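Local coordinates for putative hydrogenase (Pyrococcus furiosus, PDB 3LYU), which probably serves in electron transfer as a flavin- and [2Fe-2S]-dependent oxidoreductase, of which this chain is one alpha/beta domain, at residues His51-Phe54 with Glu55-Ile59; Asn87-Asn90 with Val91-Leu95. All coordinates share one frame; numbering follows the deposited sequence.

Interaction 1: residues His51-Phe54 with Glu55-Ile59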
# COMPACT_ATOMS: atom_id res chain seq x y z
N HIS B 51 16.97 17.83 -14.86
CA HIS B 51 17.96 16.87 -14.40
C HIS B 51 19.05 17.62 -13.67
O HIS B 51 19.80 18.39 -14.29
CB HIS B 51 18.58 16.08 -15.56
CG HIS B 51 19.51 14.99 -15.12
ND1 HIS B 51 20.47 14.44 -15.95
CD2 HIS B 51 19.62 14.33 -13.94
CE1 HIS B 51 21.12 13.50 -15.30
NE2 HIS B 51 20.63 13.41 -14.08
N VAL B 52 19.16 17.40 -12.36
CA VAL B 52 20.20 18.06 -11.57
C VAL B 52 21.19 16.98 -11.15
O VAL B 52 20.83 16.03 -10.46
CB VAL B 52 19.63 18.78 -10.33
CG1 VAL B 52 20.73 19.58 -9.64
CG2 VAL B 52 18.48 19.70 -10.74
N THR B 53 22.43 17.12 -11.61
CA THR B 53 23.47 16.15 -11.29
C THR B 53 24.83 16.80 -11.49
O THR B 53 24.90 18.00 -11.76
CB THR B 53 23.33 14.89 -12.19
OG1 THR B 53 24.16 13.85 -11.68
CG2 THR B 53 23.74 15.21 -13.63
N PHE B 54 25.91 16.03 -11.36
CA PHE B 54 27.26 16.57 -11.54
C PHE B 54 27.64 16.59 -13.02
O PHE B 54 27.15 15.77 -13.79
CB PHE B 54 28.28 15.74 -10.75
CG PHE B 54 28.14 15.89 -9.26
CD1 PHE B 54 28.25 17.15 -8.67
CD2 PHE B 54 27.90 14.79 -8.46
CE1 PHE B 54 28.13 17.31 -7.29
CE2 PHE B 54 27.77 14.93 -7.08
CZ PHE B 54 27.88 16.20 -6.49
N GLU B 55 28.48 17.53 -13.41
CA GLU B 55 28.88 17.67 -14.80
C GLU B 55 29.18 16.35 -15.53
O GLU B 55 28.72 16.14 -16.66
CB GLU B 55 30.09 18.59 -14.92
CG GLU B 55 29.79 20.03 -14.57
CD GLU B 55 31.00 20.95 -14.74
OE1 GLU B 55 30.88 22.16 -14.45
OE2 GLU B 55 32.07 20.45 -15.17
N PRO B 56 29.96 15.46 -14.91
CA PRO B 56 30.30 14.17 -15.53
C PRO B 56 29.23 13.08 -15.42
O PRO B 56 29.54 11.90 -15.57
CB PRO B 56 31.57 13.78 -14.79
CG PRO B 56 31.28 14.27 -13.39
CD PRO B 56 30.72 15.65 -13.66
N MSE B 57 27.98 13.47 -15.17
CA MSE B 57 26.91 12.49 -15.01
C MSE B 57 25.61 12.71 -15.75
O MSE B 57 24.64 11.99 -15.52
CB MSE B 57 26.58 12.33 -13.53
CG MSE B 57 27.70 11.76 -12.71
SE MSE B 57 27.14 11.65 -10.90
CE MSE B 57 25.50 10.60 -11.15
N VAL B 58 25.56 13.71 -16.61
CA VAL B 58 24.33 13.94 -17.34
C VAL B 58 24.15 12.79 -18.34
O VAL B 58 25.11 12.31 -18.93
CB VAL B 58 24.31 15.35 -18.04
CG1 VAL B 58 25.72 15.82 -18.33
CG2 VAL B 58 23.49 15.31 -19.32
N ILE B 59 22.91 12.34 -18.47
CA ILE B 59 22.57 11.23 -19.36
C ILE B 59 21.17 11.45 -19.92
O ILE B 59 20.38 12.18 -19.33
CB ILE B 59 22.64 9.88 -18.60
CG1 ILE B 59 22.58 8.71 -19.58
CG2 ILE B 59 21.51 9.79 -17.58
CD1 ILE B 59 23.77 8.64 -20.56
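Met57, a selenomethionine, lies back against Thr53 and Phe54 just after the strand ends. Met57 CB packs 3.4 Å from Thr53 OG1 and also sits close to Phe54 O. CG stands beside the backbone N, opposite the carbonyl carbon (chi1 -65°), which runs the chain alongside the Phe54 side chain in the same direction. Met57 SE then comes 4.0 Å from Phe54 CD2, at the edge of the ring and near its plane: a Met-aromatic contact. A bend at chi3 turns Met57 CE back, 3.6 Å from Thr53 OG1. The backbone makes this return possible: Met57 N donates to Phe54 O at 2.8 Å, from above the carbonyl plane, closing a type I beta turn through Glu55 and Pro56. Further back, His51 presents its ring edge to the outgoing loop, with His51 CE1 3.8 Å from Ile59 N, while Thr53 CG2 lies over one ring face, off towards the rim. His51 NE2 is hydrogen-bonded to Tyr27 O. Replacing His51 by an alanine is likely to leave Tyr27 O without its NE2 donor and to open a gap beside the Thr53 methyl and the Val58-Ile59 backbone. Strand 46-54 runs between strands 20-26 and 70-76; Val52 and Phe54 meet helix 84-104, His51 and Ile59 meet Ile30 of helix 29-42, and Met57 packs on Phe84 of the second subunit.

Interaction 2: residues Asn87-Asn90 with Val91-Leu95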
# COMPACT_ATOMS: atom_id res chain seq x y z
N ASN B 87 29.93 17.97 -1.70
CA ASN B 87 29.55 18.15 -3.11
C ASN B 87 28.06 17.98 -3.38
O ASN B 87 27.50 18.67 -4.23
CB ASN B 87 30.33 17.17 -4.01
CG ASN B 87 31.82 17.45 -4.02
OD1 ASN B 87 32.59 16.80 -3.31
ND2 ASN B 87 32.24 18.43 -4.81
N MSE B 88 27.43 17.05 -2.67
CA MSE B 88 26.01 16.82 -2.85
C MSE B 88 25.25 18.03 -2.37
O MSE B 88 24.18 18.35 -2.88
CB MSE B 88 25.57 15.60 -2.05
CG MSE B 88 26.26 14.32 -2.47
SE MSE B 88 25.51 12.78 -1.58
CE MSE B 88 23.75 12.78 -2.35
N LYS B 89 25.82 18.71 -1.38
CA LYS B 89 25.23 19.91 -0.80
C LYS B 89 25.04 20.95 -1.90
O LYS B 89 24.08 21.73 -1.87
CB LYS B 89 26.15 20.44 0.30
CG LYS B 89 25.58 21.56 1.15
CD LYS B 89 24.48 21.08 2.08
CE LYS B 89 23.16 20.90 1.34
NZ LYS B 89 22.06 20.44 2.24
N ASN B 90 25.94 20.95 -2.87
CA ASN B 90 25.87 21.88 -3.99
C ASN B 90 24.74 21.52 -4.92
O ASN B 90 24.06 22.39 -5.46
CB ASN B 90 27.18 21.90 -4.78
CG ASN B 90 28.36 22.39 -3.95
OD1 ASN B 90 28.25 23.34 -3.17
ND2 ASN B 90 29.52 21.76 -4.14
N VAL B 91 24.54 20.22 -5.13
CA VAL B 91 23.47 19.75 -6.00
C VAL B 91 22.13 20.01 -5.32
O VAL B 91 21.15 20.37 -5.98
CB VAL B 91 23.58 18.24 -6.29
CG1 VAL B 91 22.44 17.81 -7.19
CG2 VAL B 91 24.90 17.92 -6.96
N SER B 92 22.10 19.83 -4.01
CA SER B 92 20.89 20.09 -3.24
C SER B 92 20.51 21.57 -3.37
O SER B 92 19.34 21.92 -3.52
CB SER B 92 21.11 19.75 -1.77
OG SER B 92 21.30 18.36 -1.58
N GLN B 93 21.51 22.45 -3.31
CA GLN B 93 21.29 23.88 -3.43
C GLN B 93 20.78 24.26 -4.82
O GLN B 93 19.78 24.97 -4.95
CB GLN B 93 22.59 24.64 -3.17
CG GLN B 93 23.12 24.54 -1.75
CD GLN B 93 22.13 25.05 -0.71
OE1 GLN B 93 21.22 24.32 -0.28
NE2 GLN B 93 22.29 26.31 -0.31
N ARG B 94 21.48 23.81 -5.86
CA ARG B 94 21.11 24.08 -7.24
C ARG B 94 19.70 23.58 -7.52
O ARG B 94 18.99 24.13 -8.37
CB ARG B 94 22.10 23.39 -8.18
CG ARG B 94 21.78 23.52 -9.66
CD ARG B 94 22.12 24.92 -10.18
NE ARG B 94 23.56 25.16 -10.23
CZ ARG B 94 24.37 24.67 -11.17
NH1 ARG B 94 25.67 24.94 -11.13
NH2 ARG B 94 23.88 23.93 -12.16
N LEU B 95 19.31 22.54 -6.81
CA LEU B 95 18.00 21.92 -6.96
C LEU B 95 16.86 22.77 -6.39
O LEU B 95 15.80 22.90 -7.01
CB LEU B 95 17.99 20.54 -6.30
CG LEU B 95 16.75 19.65 -6.47
CD1 LEU B 95 16.58 19.26 -7.93
CD2 LEU B 95 16.92 18.42 -5.60
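Ser92 is held to Met88 through the main chain: Ser92 N donates to Met88 O at 2.8 Å, nearly in line with the C=O. A chi1 of -66° sets Ser92 OG beside its own backbone N, on the side of the preceding turn, 3.2 Å from Met88 O, though its stronger partner is Asp119. One residue on, Gln93 N bonds to Lys89 O at 3.0 Å, with the donor tilted out of the carbonyl plane. The Gln93 side chain presses on that oxygen too, Gln93 CG coming to 3.0 Å of Lys89 O, a tight approach. Arg94 N meets Asn90 O in a straighter bond (171° at the hydrogen), whereas Val91 N to Asn87 O is weak. This is the i to i+4 pattern of an alpha helix, here helix 84-104, which lies against a parallel sheet; the arrangement is consistent with the nucleotide-binding domain of ferredoxin reductase-like proteins. On the side facing helix 117-130, Lys89 bends at chi2 and chi3 and brings Lys89 CE forward, 3.9 Å from Ser92 CB; both residues also touch Gln122 of that helix. On the sheet side, Val91 CG2 rests 3.8 Å from Asn87 O, and Val91 reaches Val76 and Tyr27. Arg94, bent at chi2 and chi3, makes a salt bridge from NH2 to Glu74 OE1 on strand 70-76, and Met88 packs on Thr28 of the second subunit.

Interaction 1 comes first along the chain, at the end of strand 46-54 and in the loop after it; interaction 2 follows, after helix 61-65 and strand 70-76, on helix 84-104. Their centres are about 12 Å apart, and they touch where the helix packs on the parallel sheet. Phe54 CE1 presses on Val91 CG2 at 3.3 Å, and Val52 CG2 on Leu95 CD1 at 3.4 Å, so side chains one turn apart on the helix receive alternate residues of the strand. Strand 70-76 borders both, through Val76 and Glu74. Both also reach the second subunit, which places this end of the domain at an interface with a neighbouring copy in the six-chain assembly.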